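Local coordinates for protein tyrocidine synthetase 3 (Brevibacillus brevis, PDB 2JGP) that takes part in nonribosomal synthesis of the antibiotic tyrocidine, its peptidyl carrier and condensation domains probably cooperating in peptide bond formation, at residues T433-T438 and S468-R473; S87-Q92 and E248-Y253. One frame throughout, in Å; residues are numbered along the deposited sequence.

Interaction 1 of 2, residues T433-T438 and S468-R473; sequences TFQNST and SATEER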
loop_
_atom_site.group_PDB
_atom_site.type_symbol
_atom_site.label_atom_id
_atom_site.label_comp_id
_atom_site.label_asym_id
_atom_site.label_seq_id
_atom_site.Cartn_x
_atom_site.Cartn_y
_atom_site.Cartn_z
ATOM N N THR A 433 4.657 -7.488 -2.793
ATOM C CA THR A 433 3.222 -7.246 -2.547
ATOM C C THR A 433 2.432 -8.548 -2.478
ATOM O O THR A 433 2.825 -9.550 -3.065
ATOM C CB THR A 433 2.569 -6.343 -3.623
ATOM O OG1 THR A 433 2.446 -7.055 -4.863
ATOM C CG2 THR A 433 3.381 -5.071 -3.841
ATOM N N PHE A 434 1.314 -8.523 -1.754
ATOM C CA PHE A 434 0.412 -9.677 -1.664
ATOM C C PHE A 434 -1.034 -9.191 -1.774
ATOM O O PHE A 434 -1.433 -8.269 -1.063
ATOM C CB PHE A 434 0.650 -10.448 -0.359
ATOM C CG PHE A 434 -0.352 -11.548 -0.106
ATOM C CD1 PHE A 434 -0.450 -12.626 -0.973
ATOM C CD2 PHE A 434 -1.202 -11.498 0.995
ATOM C CE1 PHE A 434 -1.375 -13.636 -0.756
ATOM C CE2 PHE A 434 -2.130 -12.509 1.223
ATOM C CZ PHE A 434 -2.216 -13.580 0.345
ATOM N N GLN A 435 -1.805 -9.792 -2.680
ATOM C CA GLN A 435 -3.188 -9.369 -2.942
ATOM C C GLN A 435 -4.136 -10.571 -2.965
ATOM O O GLN A 435 -3.688 -11.716 -3.030
ATOM C CB GLN A 435 -3.281 -8.621 -4.280
ATOM C CG GLN A 435 -2.102 -7.691 -4.606
ATOM C CD GLN A 435 -1.020 -8.363 -5.449
ATOM O OE1 GLN A 435 0.087 -8.631 -4.972
ATOM N NE2 GLN A 435 -1.342 -8.640 -6.708
ATOM N N ASN A 436 -5.443 -10.297 -2.919
ATOM C CA ASN A 436 -6.480 -11.338 -2.961
ATOM C C ASN A 436 -7.356 -11.253 -4.220
ATOM O O ASN A 436 -8.560 -10.992 -4.128
ATOM C CB ASN A 436 -7.372 -11.257 -1.711
ATOM C CG ASN A 436 -6.714 -11.844 -0.473
ATOM O OD1 ASN A 436 -6.494 -11.144 0.516
ATOM N ND2 ASN A 436 -6.412 -13.139 -0.516
ATOM N N SER A 437 -6.748 -11.477 -5.387
ATOM C CA SER A 437 -7.472 -11.544 -6.669
ATOM C C SER A 437 -8.315 -10.293 -6.940
ATOM O O SER A 437 -8.161 -9.281 -6.258
ATOM C CB SER A 437 -8.365 -12.794 -6.704
ATOM O OG SER A 437 -8.872 -13.034 -8.005
ATOM N N THR A 438 -9.173 -10.360 -7.959
ATOM C CA THR A 438 -10.258 -9.386 -8.163
ATOM C C THR A 438 -10.907 -9.525 -9.542
ATOM O O THR A 438 -10.391 -9.011 -10.536
ATOM C CB THR A 438 -9.825 -7.905 -7.944
ATOM O OG1 THR A 438 -9.775 -7.619 -6.540
ATOM C CG2 THR A 438 -10.820 -6.939 -8.588
ATOM N N SER A 468 5.228 -10.250 -6.686
ATOM C CA SER A 468 3.811 -10.146 -6.347
ATOM C C SER A 468 3.181 -11.516 -6.145
ATOM O O SER A 468 3.185 -12.346 -7.053
ATOM C CB SER A 468 3.052 -9.418 -7.453
ATOM O OG SER A 468 3.439 -8.058 -7.517
ATOM N N ALA A 469 2.642 -11.753 -4.954
ATOM C CA ALA A 469 1.862 -12.958 -4.697
ATOM C C ALA A 469 0.382 -12.591 -4.794
ATOM O O ALA A 469 -0.043 -11.572 -4.248
ATOM C CB ALA A 469 2.196 -13.525 -3.327
ATOM N N THR A 470 -0.393 -13.399 -5.512
ATOM C CA THR A 470 -1.827 -13.159 -5.662
ATOM C C THR A 470 -2.615 -14.438 -5.387
ATOM O O THR A 470 -2.401 -15.458 -6.041
ATOM C CB THR A 470 -2.162 -12.642 -7.076
ATOM O OG1 THR A 470 -1.412 -11.449 -7.335
ATOM C CG2 THR A 470 -3.648 -12.338 -7.208
ATOM N N GLU A 471 -3.522 -14.372 -4.414
ATOM C CA GLU A 471 -4.374 -15.507 -4.072
ATOM C C GLU A 471 -5.568 -15.529 -5.022
ATOM O O GLU A 471 -6.463 -14.695 -4.910
ATOM C CB GLU A 471 -4.824 -15.412 -2.613
ATOM C CG GLU A 471 -5.544 -16.650 -2.111
ATOM C CD GLU A 471 -5.167 -17.017 -0.686
ATOM O OE1 GLU A 471 -5.313 -16.170 0.226
ATOM O OE2 GLU A 471 -4.726 -18.163 -0.482
ATOM N N GLU A 472 -5.572 -16.486 -5.950
ATOM C CA GLU A 472 -6.488 -16.464 -7.103
ATOM C C GLU A 472 -7.733 -17.344 -6.976
ATOM O O GLU A 472 -8.487 -17.470 -7.941
ATOM C CB GLU A 472 -5.725 -16.833 -8.388
ATOM C CG GLU A 472 -4.952 -15.674 -9.009
ATOM C CD GLU A 472 -5.844 -14.657 -9.714
ATOM O OE1 GLU A 472 -7.086 -14.810 -9.690
ATOM O OE2 GLU A 472 -5.295 -13.698 -10.302
ATOM N N ARG A 473 -7.944 -17.930 -5.795
ATOM C CA ARG A 473 -9.123 -18.759 -5.462
ATOM C C ARG A 473 -8.825 -20.262 -5.567
ATOM O O ARG A 473 -9.149 -21.018 -4.653
ATOM C CB ARG A 473 -10.398 -18.367 -6.251
ATOM C CG ARG A 473 -10.720 -19.206 -7.504
ATOM C CD ARG A 473 -11.660 -18.482 -8.459
ATOM N NE ARG A 473 -11.826 -19.223 -9.711
ATOM C CZ ARG A 473 -12.455 -18.766 -10.795
ATOM N NH1 ARG A 473 -12.999 -17.550 -10.810
ATOM N NH2 ARG A 473 -12.541 -19.532 -11.879
#

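Interaction 2 of 2, residues S87-Q92 and E248-Y253; sequences SIEPVQ and ELRIQY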
loop_
_atom_site.group_PDB
_atom_site.type_symbol
_atom_site.label_atom_id
_atom_site.label_comp_id
_atom_site.label_asym_id
_atom_site.label_seq_id
_atom_site.Cartn_x
_atom_site.Cartn_y
_atom_site.Cartn_z
ATOM N N SER A 87 -5.982 11.500 15.645
ATOM C CA SER A 87 -7.373 11.637 15.232
ATOM C C SER A 87 -7.519 12.600 14.055
ATOM O O SER A 87 -6.983 13.707 14.083
ATOM C CB SER A 87 -8.213 12.133 16.409
ATOM O OG SER A 87 -9.527 12.456 16.001
ATOM N N ILE A 88 -8.246 12.164 13.032
ATOM C CA ILE A 88 -8.519 12.985 11.853
ATOM C C ILE A 88 -9.986 13.410 11.854
ATOM O O ILE A 88 -10.880 12.570 11.721
ATOM C CB ILE A 88 -8.202 12.222 10.553
ATOM C CG1 ILE A 88 -6.739 11.780 10.534
ATOM C CG2 ILE A 88 -8.485 13.090 9.338
ATOM C CD1 ILE A 88 -6.408 10.854 9.389
ATOM N N GLU A 89 -10.222 14.712 12.012
ATOM C CA GLU A 89 -11.573 15.271 12.075
ATOM C C GLU A 89 -11.780 16.296 10.949
ATOM O O GLU A 89 -10.803 16.801 10.386
ATOM C CB GLU A 89 -11.787 15.949 13.432
ATOM C CG GLU A 89 -11.498 15.055 14.635
ATOM C CD GLU A 89 -12.547 13.982 14.827
ATOM O OE1 GLU A 89 -12.303 12.819 14.429
ATOM O OE2 GLU A 89 -13.626 14.303 15.371
ATOM N N PRO A 90 -13.052 16.607 10.616
ATOM C CA PRO A 90 -13.325 17.647 9.617
ATOM C C PRO A 90 -12.653 18.972 9.969
ATOM O O PRO A 90 -12.694 19.398 11.120
ATOM C CB PRO A 90 -14.852 17.789 9.661
ATOM C CG PRO A 90 -15.339 16.489 10.164
ATOM C CD PRO A 90 -14.298 16.015 11.136
ATOM N N VAL A 91 -12.030 19.607 8.981
ATOM C CA VAL A 91 -11.250 20.821 9.222
ATOM C C VAL A 91 -12.051 22.082 8.909
ATOM O O VAL A 91 -13.015 22.041 8.152
ATOM C CB VAL A 91 -9.943 20.818 8.404
ATOM C CG1 VAL A 91 -9.110 19.590 8.760
ATOM C CG2 VAL A 91 -10.235 20.859 6.912
ATOM N N GLN A 92 -11.639 23.199 9.501
ATOM C CA GLN A 92 -12.271 24.491 9.246
ATOM C C GLN A 92 -12.013 24.934 7.806
ATOM O O GLN A 92 -10.924 24.715 7.272
ATOM C CB GLN A 92 -11.744 25.553 10.216
ATOM C CG GLN A 92 -11.992 25.226 11.697
ATOM C CD GLN A 92 -12.623 26.375 12.468
ATOM O OE1 GLN A 92 -12.110 26.795 13.511
ATOM N NE2 GLN A 92 -13.745 26.888 11.960
ATOM N N GLU A 248 -22.738 8.604 2.701
ATOM C CA GLU A 248 -22.053 9.887 2.865
ATOM C C GLU A 248 -20.616 9.701 3.350
ATOM O O GLU A 248 -20.329 8.779 4.113
ATOM C CB GLU A 248 -22.822 10.782 3.845
ATOM C CG GLU A 248 -24.226 11.172 3.374
ATOM C CD GLU A 248 -24.226 12.068 2.141
ATOM O OE1 GLU A 248 -23.158 12.613 1.777
ATOM O OE2 GLU A 248 -25.305 12.226 1.532
ATOM N N LEU A 249 -19.721 10.572 2.891
ATOM C CA LEU A 249 -18.311 10.537 3.286
ATOM C C LEU A 249 -18.069 11.486 4.455
ATOM O O LEU A 249 -18.178 12.704 4.306
ATOM C CB LEU A 249 -17.415 10.929 2.105
ATOM C CG LEU A 249 -17.446 9.999 0.887
ATOM C CD1 LEU A 249 -17.038 10.736 -0.391
ATOM C CD2 LEU A 249 -16.556 8.793 1.112
ATOM N N ARG A 250 -17.736 10.927 5.616
ATOM C CA ARG A 250 -17.493 11.727 6.815
ATOM C C ARG A 250 -16.249 12.595 6.694
ATOM O O ARG A 250 -16.241 13.750 7.128
ATOM C CB ARG A 250 -17.332 10.827 8.049
ATOM C CG ARG A 250 -16.993 11.616 9.308
ATOM C CD ARG A 250 -17.018 10.797 10.578
ATOM N NE ARG A 250 -16.822 11.694 11.715
ATOM C CZ ARG A 250 -15.641 12.093 12.190
ATOM N NH1 ARG A 250 -14.502 11.655 11.668
ATOM N NH2 ARG A 250 -15.600 12.930 13.219
ATOM N N ILE A 251 -15.198 12.011 6.128
ATOM C CA ILE A 251 -13.879 12.611 6.103
ATOM C C ILE A 251 -13.405 12.718 4.655
ATOM O O ILE A 251 -13.660 11.825 3.843
ATOM C CB ILE A 251 -12.886 11.755 6.946
ATOM C CG1 ILE A 251 -13.353 11.654 8.408
ATOM C CG2 ILE A 251 -11.489 12.321 6.896
ATOM C CD1 ILE A 251 -13.379 12.983 9.154
ATOM N N GLN A 252 -12.724 13.822 4.344
ATOM C CA GLN A 252 -12.197 14.028 2.991
ATOM C C GLN A 252 -10.678 14.110 2.989
ATOM O O GLN A 252 -10.043 14.177 4.038
ATOM C CB GLN A 252 -12.823 15.269 2.344
ATOM C CG GLN A 252 -14.053 14.952 1.489
ATOM C CD GLN A 252 -13.703 14.312 0.153
ATOM O OE1 GLN A 252 -12.520 14.107 -0.172
ATOM N NE2 GLN A 252 -14.732 13.985 -0.633
ATOM N N TYR A 253 -10.082 14.067 1.798
ATOM C CA TYR A 253 -8.623 14.052 1.699
ATOM C C TYR A 253 -7.987 15.267 2.373
ATOM O O TYR A 253 -6.978 15.133 3.055
ATOM C CB TYR A 253 -8.137 13.953 0.246
ATOM C CG TYR A 253 -6.679 13.568 0.161
ATOM C CD1 TYR A 253 -6.291 12.242 0.273
ATOM C CD2 TYR A 253 -5.682 14.531 0.010
ATOM C CE1 TYR A 253 -4.962 11.874 0.224
ATOM C CE2 TYR A 253 -4.349 14.172 -0.048
ATOM C CZ TYR A 253 -3.991 12.839 0.058
ATOM O OH TYR A 253 -2.669 12.464 -0.006
#

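Interaction 1 of 2, residues T433-T438 and S468-R473
Thr433 and Ser468 meet hydroxyl to hydroxyl, OG1 of Thr433 lying 3.0 Å from OG of Ser468, on the same sheet face as Gln435 and Thr470. With Thr433 OG1 set between N and the carbonyl carbon (chi1 71°), its hydroxyl lies near Ser468 OG. The opposite face is apolar at its start: CD1 of the Phe434 ring packs 3.7 Å from the methyl of Ala469, a side chain small enough to let the broad ring settle against the neighbouring strand. Glu471 OE1 lies at the edge of that ring, near its plane, and accepts a weak, bent bond from Asn436 ND2; amide and carboxylate lie side by side and almost coplanar. OE2 of Glu471 is held by His319. Past the strands, Ser437 OG is hydrogen-bonded to Glu472 OE1 at 3.0 Å, meeting it from above the carboxylate plane.

Three backbone bonds hold these side chains in step: Ala469 N to Thr433 O at 2.9 Å, Gln435 N to Ala469 O at 3.0 Å and Glu471 N to Gln435 O at 3.0 Å. The segment axes run 11° apart, both strands heading the same way. On the apolar face, Leu329, Tyr330 and Leu333 of helix 329-345 cover Phe434, and Leu333 also touches Ala469. Strand 476-483 flanks 465-471 on its other side. Gln435 bonds to Ala469 and Glu471, either side of Thr470, and Ala469 likewise to Thr433 and Gln435: the signature of a parallel beta pair, here at the edge of a mixed sheet in the condensation domain.

Interaction 2 of 2, residues S87-Q92 and E248-Y253
Ile88, Glu89 and Pro90, in the connection that leads from helix 70-79 to strand 97-98, lie against Arg250 and Ile251 in the loop just ahead of helix 253-263. Arginine suits this exposed site because its chain reaches far: CG is anti to the backbone N (chi1 177°), and the chain stays extended to NE, carrying the guanidinium to Glu89. There NH2 forms a salt bridge and hydrogen bond with Glu89 OE2 at 3.2 Å; the oxygen lies in the guanidinium plane, whereas NH2 stands above the carboxylate plane. Pro90 CD covers one guanidinium face, 3.9 Å from NH2. The other terminal nitrogen, NH1, pairs with Asp363, so one arginine joins two acidic groups from distant parts of the chain.

Beside the salt bridge Ile251 supplies the apolar part of the contact. Its CD1 touches Pro90 CD at 3.7 Å, and its CG2 meets Ile88 CG2 at 3.9 Å. Ile88 also rests on Phe256 and Trp259 of helix 253-263. Asp255 accepts the backbone N-H of Val91 on OD1 and that of Gln252, the N-cap residue, on OD2. The arrangement is consistent with an irregular linker between carrier and condensation domains, packed against the first turns of helix 253-263.

In the fold
From the N terminus the chain passes through the helices of the carrier domain, and the connection after helix 70-79 carries residues 87-92. Interaction 2 closes a loop of 155 intervening residues, which includes most of the sheet built round strands 123-129, 202-210 and 213-220, and brings that connection against the loop before helix 253-263. Only later does interaction 1 open. Its shorter excursion from 433-438 to 468-473 includes strand 447-451, which joins the edge of that earlier sheet before the chain returns to the second one. The two loops follow in series, neither nesting nor crossing. Their centres lie about 31 Å apart, on opposite sides of the chain's centre.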